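Local coordinates for putative uncharacterized protein (Emericella nidulans, PDB 3PGB) that probably oxidises primary amines as a copper amine oxidase, using a copper ion and a topaquinone formed from one of its own tyrosines, at residues 366-380 with 489-501. Numbering follows the deposited sequence.
Sequences LFDIKYKGQRVLYEL and SYNFHMDGTIGVE
Leu366 divides its two methyl groups between the rings of Tyr490 and Phe492. Leu366 CD1 sits over one face of the Tyr490 ring, 3.8 Å from the ring centroid and 17° off the normal, which fits a CH-pi contact. Leu366 CD2 meets the Phe492 ring at its edge, 3.8 Å from Phe492 CZ, so one leucine addresses two rings in different ways. Leu380, with CG anti to the backbone N (chi1 -177°), slides past Tyr490 from the opposite strand of its hairpin and brings Leu380 CD2 to 3.8 Å from Tyr490 CE2. Ile369 CG2 also lies at the Phe492 edge.

Other apolar contacts join methyl groups. Leu380 CD2 also meets Val500 CG2 tip to tip at 3.7 Å. Ile498 CG1 lies anti to the carbonyl carbon (chi1 -61°), and its CD1 reaches Val376 CG2 and Leu377 CD1, both end-on.

No hydrogen bond crosses between the segments; each is a beta hairpin bonded within itself, and they meet through packing, mostly of side chains. Two antiparallel pairs thus pack face to face in the beta-sandwich of the copper amine oxidase catalytic domain. Phe719 of strand 714-722 lies against Leu377, Leu380 and Ile498, while Phe538 of strand 532-542 touches Tyr490 and Val500.

At the hairpin ends, Tyr371 carries its ring to Gly496, with Tyr371 OH 3.7 Å from Gly496 CA. Gly496 closes a type I turn from His493; just beyond it Thr497 N donates to Asp495 OD2 at 3.1 Å, an Asx turn. Asp495 OD1 is hydrogen-bonded to Thr711 OG1 of the second subunit, placing this turn at the dimer interface.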
loop_
_atom_site.group_PDB
_atom_site.type_symbol
_atom_site.label_atom_id
_atom_site.label_comp_id
_atom_site.label_asym_id
_atom_site.label_seq_id
_atom_site.Cartn_x
_atom_site.Cartn_y
_atom_site.Cartn_z
ATOM N N LEU A 366 -22.011 -3.028 1.459
ATOM C CA LEU A 366 -22.022 -4.261 2.259
ATOM C C LEU A 366 -22.767 -4.033 3.570
ATOM O O LEU A 366 -22.624 -2.981 4.194
ATOM C CB LEU A 366 -20.596 -4.732 2.567
ATOM C CG LEU A 366 -19.795 -5.351 1.421
ATOM C CD1 LEU A 366 -19.533 -4.337 0.326
ATOM C CD2 LEU A 366 -18.480 -5.921 1.939
ATOM N N PHE A 367 -23.548 -5.027 3.986
ATOM C CA PHE A 367 -24.300 -4.961 5.236
ATOM C C PHE A 367 -24.080 -6.205 6.090
ATOM O O PHE A 367 -23.814 -7.286 5.583
ATOM C CB PHE A 367 -25.794 -4.812 4.951
ATOM C CG PHE A 367 -26.190 -3.444 4.487
ATOM C CD1 PHE A 367 -26.205 -3.130 3.135
ATOM C CD2 PHE A 367 -26.552 -2.468 5.402
ATOM C CE1 PHE A 367 -26.573 -1.858 2.709
ATOM C CE2 PHE A 367 -26.920 -1.196 4.982
ATOM C CZ PHE A 367 -26.934 -0.890 3.642
ATOM N N ASP A 368 -24.212 -6.034 7.397
ATOM C CA ASP A 368 -24.120 -7.126 8.355
ATOM C C ASP A 368 -22.867 -7.972 8.126
ATOM O O ASP A 368 -22.945 -9.197 8.054
ATOM C CB ASP A 368 -25.394 -7.982 8.292
ATOM C CG ASP A 368 -25.564 -8.907 9.506
ATOM O OD1 ASP A 368 -26.328 -9.889 9.381
ATOM O OD2 ASP A 368 -24.959 -8.661 10.572
ATOM N N ILE A 369 -21.719 -7.310 8.005
ATOM C CA ILE A 369 -20.442 -8.001 7.883
ATOM C C ILE A 369 -20.126 -8.641 9.233
ATOM O O ILE A 369 -19.948 -7.929 10.215
ATOM C CB ILE A 369 -19.285 -7.033 7.465
ATOM C CG1 ILE A 369 -19.557 -6.428 6.081
ATOM C CG2 ILE A 369 -17.950 -7.756 7.459
ATOM C CD1 ILE A 369 -18.492 -5.478 5.594
ATOM N N LYS A 370 -20.075 -9.971 9.282
ATOM C CA LYS A 370 -19.782 -10.693 10.531
ATOM C C LYS A 370 -18.444 -11.426 10.450
ATOM O O LYS A 370 -17.994 -11.778 9.368
ATOM C CB LYS A 370 -20.899 -11.696 10.872
ATOM C CG LYS A 370 -22.312 -11.083 10.942
ATOM C CD LYS A 370 -23.411 -12.111 11.226
ATOM C CE LYS A 370 -23.337 -12.634 12.655
ATOM N NZ LYS A 370 -24.377 -13.661 12.977
ATOM N N TYR A 371 -17.815 -11.636 11.607
ATOM C CA TYR A 371 -16.574 -12.402 11.712
ATOM C C TYR A 371 -16.681 -13.375 12.886
ATOM O O TYR A 371 -17.003 -12.964 14.002
ATOM C CB TYR A 371 -15.384 -11.469 11.922
ATOM C CG TYR A 371 -14.043 -12.177 11.892
ATOM C CD1 TYR A 371 -13.291 -12.350 13.052
ATOM C CD2 TYR A 371 -13.541 -12.694 10.707
ATOM C CE1 TYR A 371 -12.064 -13.007 13.022
ATOM C CE2 TYR A 371 -12.317 -13.347 10.671
ATOM C CZ TYR A 371 -11.587 -13.498 11.828
ATOM O OH TYR A 371 -10.384 -14.148 11.778
ATOM N N LYS A 372 -16.401 -14.653 12.629
ATOM C CA LYS A 372 -16.575 -15.724 13.619
ATOM C C LYS A 372 -17.946 -15.647 14.297
ATOM O O LYS A 372 -18.065 -15.723 15.528
ATOM C CB LYS A 372 -15.441 -15.711 14.650
ATOM C CG LYS A 372 -14.063 -15.935 14.041
ATOM C CD LYS A 372 -12.964 -15.971 15.101
ATOM C CE LYS A 372 -11.690 -16.613 14.550
ATOM N NZ LYS A 372 -11.789 -18.112 14.421
ATOM N N GLY A 373 -18.977 -15.472 13.474
ATOM C CA GLY A 373 -20.361 -15.438 13.946
ATOM C C GLY A 373 -20.792 -14.162 14.649
ATOM O O GLY A 373 -21.932 -14.066 15.103
ATOM N N GLN A 374 -19.903 -13.176 14.718
ATOM C CA GLN A 374 -20.156 -11.933 15.446
ATOM C C GLN A 374 -20.028 -10.729 14.499
ATOM O O GLN A 374 -19.093 -10.651 13.705
ATOM C CB GLN A 374 -19.167 -11.826 16.614
ATOM C CG GLN A 374 -19.219 -10.530 17.406
ATOM C CD GLN A 374 -20.582 -10.289 18.034
ATOM O OE1 GLN A 374 -21.109 -11.150 18.746
ATOM N NE2 GLN A 374 -21.162 -9.115 17.766
ATOM N N ARG A 375 -20.974 -9.799 14.582
ATOM C CA ARG A 375 -20.973 -8.623 13.718
ATOM C C ARG A 375 -19.823 -7.681 14.089
ATOM O O ARG A 375 -19.566 -7.447 15.269
ATOM C CB ARG A 375 -22.308 -7.871 13.817
ATOM C CG ARG A 375 -22.382 -6.650 12.898
ATOM C CD ARG A 375 -23.742 -5.966 12.917
ATOM N NE ARG A 375 -24.827 -6.907 12.621
ATOM C CZ ARG A 375 -25.817 -7.243 13.450
ATOM N NH1 ARG A 375 -25.925 -6.710 14.662
ATOM N NH2 ARG A 375 -26.724 -8.123 13.051
ATOM N N VAL A 376 -19.132 -7.161 13.074
ATOM C CA VAL A 376 -18.131 -6.107 13.273
ATOM C C VAL A 376 -18.542 -4.807 12.575
ATOM O O VAL A 376 -18.199 -3.729 13.044
ATOM C CB VAL A 376 -16.715 -6.543 12.822
ATOM C CG1 VAL A 376 -16.525 -8.042 13.034
ATOM C CG2 VAL A 376 -16.452 -6.156 11.386
ATOM N N LEU A 377 -19.276 -4.915 11.468
ATOM C CA LEU A 377 -19.789 -3.753 10.742
ATOM C C LEU A 377 -21.228 -3.991 10.288
ATOM O O LEU A 377 -21.510 -4.954 9.572
ATOM C CB LEU A 377 -18.916 -3.469 9.517
ATOM C CG LEU A 377 -17.484 -2.959 9.744
ATOM C CD1 LEU A 377 -16.506 -3.602 8.774
ATOM C CD2 LEU A 377 -17.423 -1.442 9.637
ATOM N N TYR A 378 -22.140 -3.124 10.718
ATOM C CA TYR A 378 -23.520 -3.170 10.236
ATOM C C TYR A 378 -23.580 -2.766 8.766
ATOM O O TYR A 378 -24.372 -3.312 8.005
ATOM C CB TYR A 378 -24.442 -2.260 11.072
ATOM C CG TYR A 378 -25.832 -2.108 10.481
ATOM C CD1 TYR A 378 -26.789 -3.107 10.635
ATOM C CD2 TYR A 378 -26.177 -0.980 9.748
ATOM C CE1 TYR A 378 -28.055 -2.980 10.087
ATOM C CE2 TYR A 378 -27.441 -0.846 9.192
ATOM C CZ TYR A 378 -28.374 -1.849 9.363
ATOM O OH TYR A 378 -29.627 -1.714 8.808
ATOM N N GLU A 379 -22.740 -1.807 8.382
ATOM C CA GLU A 379 -22.774 -1.222 7.048
ATOM C C GLU A 379 -21.395 -0.685 6.645
ATOM O O GLU A 379 -20.721 -0.034 7.445
ATOM C CB GLU A 379 -23.809 -0.092 6.997
ATOM C CG GLU A 379 -23.960 0.554 5.611
ATOM C CD GLU A 379 -24.872 1.774 5.603
ATOM O OE1 GLU A 379 -25.168 2.267 4.495
ATOM O OE2 GLU A 379 -25.283 2.251 6.693
ATOM N N LEU A 380 -20.991 -0.984 5.410
ATOM C CA LEU A 380 -19.761 -0.466 4.803
ATOM C C LEU A 380 -20.069 -0.140 3.343
ATOM O O LEU A 380 -20.561 -0.992 2.614
ATOM C CB LEU A 380 -18.642 -1.508 4.892
ATOM C CG LEU A 380 -17.229 -1.166 4.392
ATOM C CD1 LEU A 380 -16.654 0.073 5.063
ATOM C CD2 LEU A 380 -16.291 -2.359 4.617
ATOM N N SER A 489 -12.614 -2.446 -4.515
ATOM C CA SER A 489 -12.371 -3.811 -4.066
ATOM C C SER A 489 -12.532 -3.929 -2.550
ATOM O O SER A 489 -12.008 -3.101 -1.805
ATOM C CB SER A 489 -10.965 -4.251 -4.477
ATOM O OG SER A 489 -10.758 -4.090 -5.870
ATOM N N TYR A 490 -13.263 -4.952 -2.103
ATOM C CA TYR A 490 -13.378 -5.266 -0.683
ATOM C C TYR A 490 -12.651 -6.567 -0.405
ATOM O O TYR A 490 -13.026 -7.608 -0.926
ATOM C CB TYR A 490 -14.840 -5.376 -0.261
ATOM C CG TYR A 490 -15.522 -4.036 -0.230
ATOM C CD1 TYR A 490 -16.287 -3.593 -1.309
ATOM C CD2 TYR A 490 -15.373 -3.191 0.863
ATOM C CE1 TYR A 490 -16.896 -2.351 -1.289
ATOM C CE2 TYR A 490 -15.981 -1.952 0.892
ATOM C CZ TYR A 490 -16.737 -1.537 -0.185
ATOM O OH TYR A 490 -17.337 -0.307 -0.141
ATOM N N ASN A 491 -11.609 -6.493 0.417
ATOM C CA ASN A 491 -10.750 -7.638 0.702
ATOM C C ASN A 491 -11.057 -8.227 2.068
ATOM O O ASN A 491 -11.351 -7.493 3.004
ATOM C CB ASN A 491 -9.279 -7.208 0.699
ATOM C CG ASN A 491 -8.796 -6.795 -0.665
ATOM O OD1 ASN A 491 -9.085 -7.459 -1.662
ATOM N ND2 ASN A 491 -8.045 -5.702 -0.724
ATOM N N PHE A 492 -10.948 -9.546 2.185
ATOM C CA PHE A 492 -11.054 -10.225 3.471
ATOM C C PHE A 492 -9.914 -11.221 3.602
ATOM O O PHE A 492 -9.686 -12.008 2.696
ATOM C CB PHE A 492 -12.394 -10.944 3.577
ATOM C CG PHE A 492 -13.571 -10.052 3.339
ATOM C CD1 PHE A 492 -14.026 -9.817 2.055
ATOM C CD2 PHE A 492 -14.211 -9.436 4.397
ATOM C CE1 PHE A 492 -15.101 -8.983 1.828
ATOM C CE2 PHE A 492 -15.295 -8.605 4.179
ATOM C CZ PHE A 492 -15.739 -8.379 2.892
ATOM N N HIS A 493 -9.218 -11.195 4.737
ATOM C CA HIS A 493 -8.027 -12.014 4.938
ATOM C C HIS A 493 -8.143 -12.961 6.123
ATOM O O HIS A 493 -8.973 -12.762 7.012
ATOM C CB HIS A 493 -6.827 -11.108 5.126
ATOM C CG HIS A 493 -6.548 -10.232 3.946
ATOM N ND1 HIS A 493 -7.238 -9.063 3.710
ATOM C CD2 HIS A 493 -5.658 -10.358 2.934
ATOM C CE1 HIS A 493 -6.782 -8.506 2.602
ATOM N NE2 HIS A 493 -5.825 -9.273 2.111
ATOM N N MET A 494 -7.292 -13.984 6.131
ATOM C CA MET A 494 -7.335 -15.027 7.156
ATOM C C MET A 494 -6.849 -14.572 8.533
ATOM O O MET A 494 -7.022 -15.296 9.505
ATOM C CB MET A 494 -6.536 -16.255 6.710
ATOM C CG MET A 494 -7.182 -17.027 5.566
ATOM S SD MET A 494 -8.818 -17.649 5.994
ATOM C CE MET A 494 -8.389 -18.962 7.143
ATOM N N ASP A 495 -6.257 -13.380 8.616
ATOM C CA ASP A 495 -5.929 -12.755 9.910
ATOM C C ASP A 495 -7.074 -11.882 10.450
ATOM O O ASP A 495 -6.952 -11.280 11.513
ATOM C CB ASP A 495 -4.640 -11.924 9.796
ATOM C CG ASP A 495 -4.773 -10.742 8.830
ATOM O OD1 ASP A 495 -3.894 -9.858 8.858
ATOM O OD2 ASP A 495 -5.747 -10.687 8.049
ATOM N N GLY A 496 -8.182 -11.818 9.720
ATOM C CA GLY A 496 -9.338 -11.039 10.138
ATOM C C GLY A 496 -9.365 -9.636 9.572
ATOM O O GLY A 496 -10.254 -8.857 9.895
ATOM N N THR A 497 -8.408 -9.314 8.709
ATOM C CA THR A 497 -8.282 -7.965 8.177
ATOM C C THR A 497 -9.251 -7.734 7.014
ATOM O O THR A 497 -9.292 -8.510 6.060
ATOM C CB THR A 497 -6.837 -7.689 7.724
ATOM O OG1 THR A 497 -5.955 -7.776 8.858
ATOM C CG2 THR A 497 -6.720 -6.311 7.094
ATOM N N ILE A 498 -10.035 -6.667 7.119
ATOM C CA ILE A 498 -10.946 -6.235 6.064
ATOM C C ILE A 498 -10.285 -5.068 5.376
ATOM O O ILE A 498 -9.797 -4.164 6.049
ATOM C CB ILE A 498 -12.285 -5.735 6.646
ATOM C CG1 ILE A 498 -12.994 -6.856 7.423
ATOM C CG2 ILE A 498 -13.179 -5.173 5.530
ATOM C CD1 ILE A 498 -13.858 -6.362 8.565
ATOM N N GLY A 499 -10.267 -5.070 4.047
ATOM C CA GLY A 499 -9.645 -3.986 3.285
ATOM C C GLY A 499 -10.639 -3.308 2.366
ATOM O O GLY A 499 -11.466 -3.976 1.740
ATOM N N VAL A 500 -10.570 -1.981 2.294
ATOM C CA VAL A 500 -11.344 -1.218 1.320
ATOM C C VAL A 500 -10.373 -0.430 0.446
ATOM O O VAL A 500 -9.598 0.374 0.952
ATOM C CB VAL A 500 -12.337 -0.260 2.006
ATOM C CG1 VAL A 500 -13.242 0.405 0.968
ATOM C CG2 VAL A 500 -13.167 -1.006 3.052
ATOM N N GLU A 501 -10.409 -0.681 -0.862
ATOM C CA GLU A 501 -9.492 -0.049 -1.812
ATOM C C GLU A 501 -10.212 0.604 -2.979
ATOM O O GLU A 501 -11.293 0.172 -3.388
ATOM C CB GLU A 501 -8.545 -1.086 -2.409
ATOM C CG GLU A 501 -7.472 -1.597 -1.480
ATOM C CD GLU A 501 -6.624 -2.675 -2.137
ATOM O OE1 GLU A 501 -6.284 -2.532 -3.340
ATOM O OE2 GLU A 501 -6.305 -3.670 -1.452
#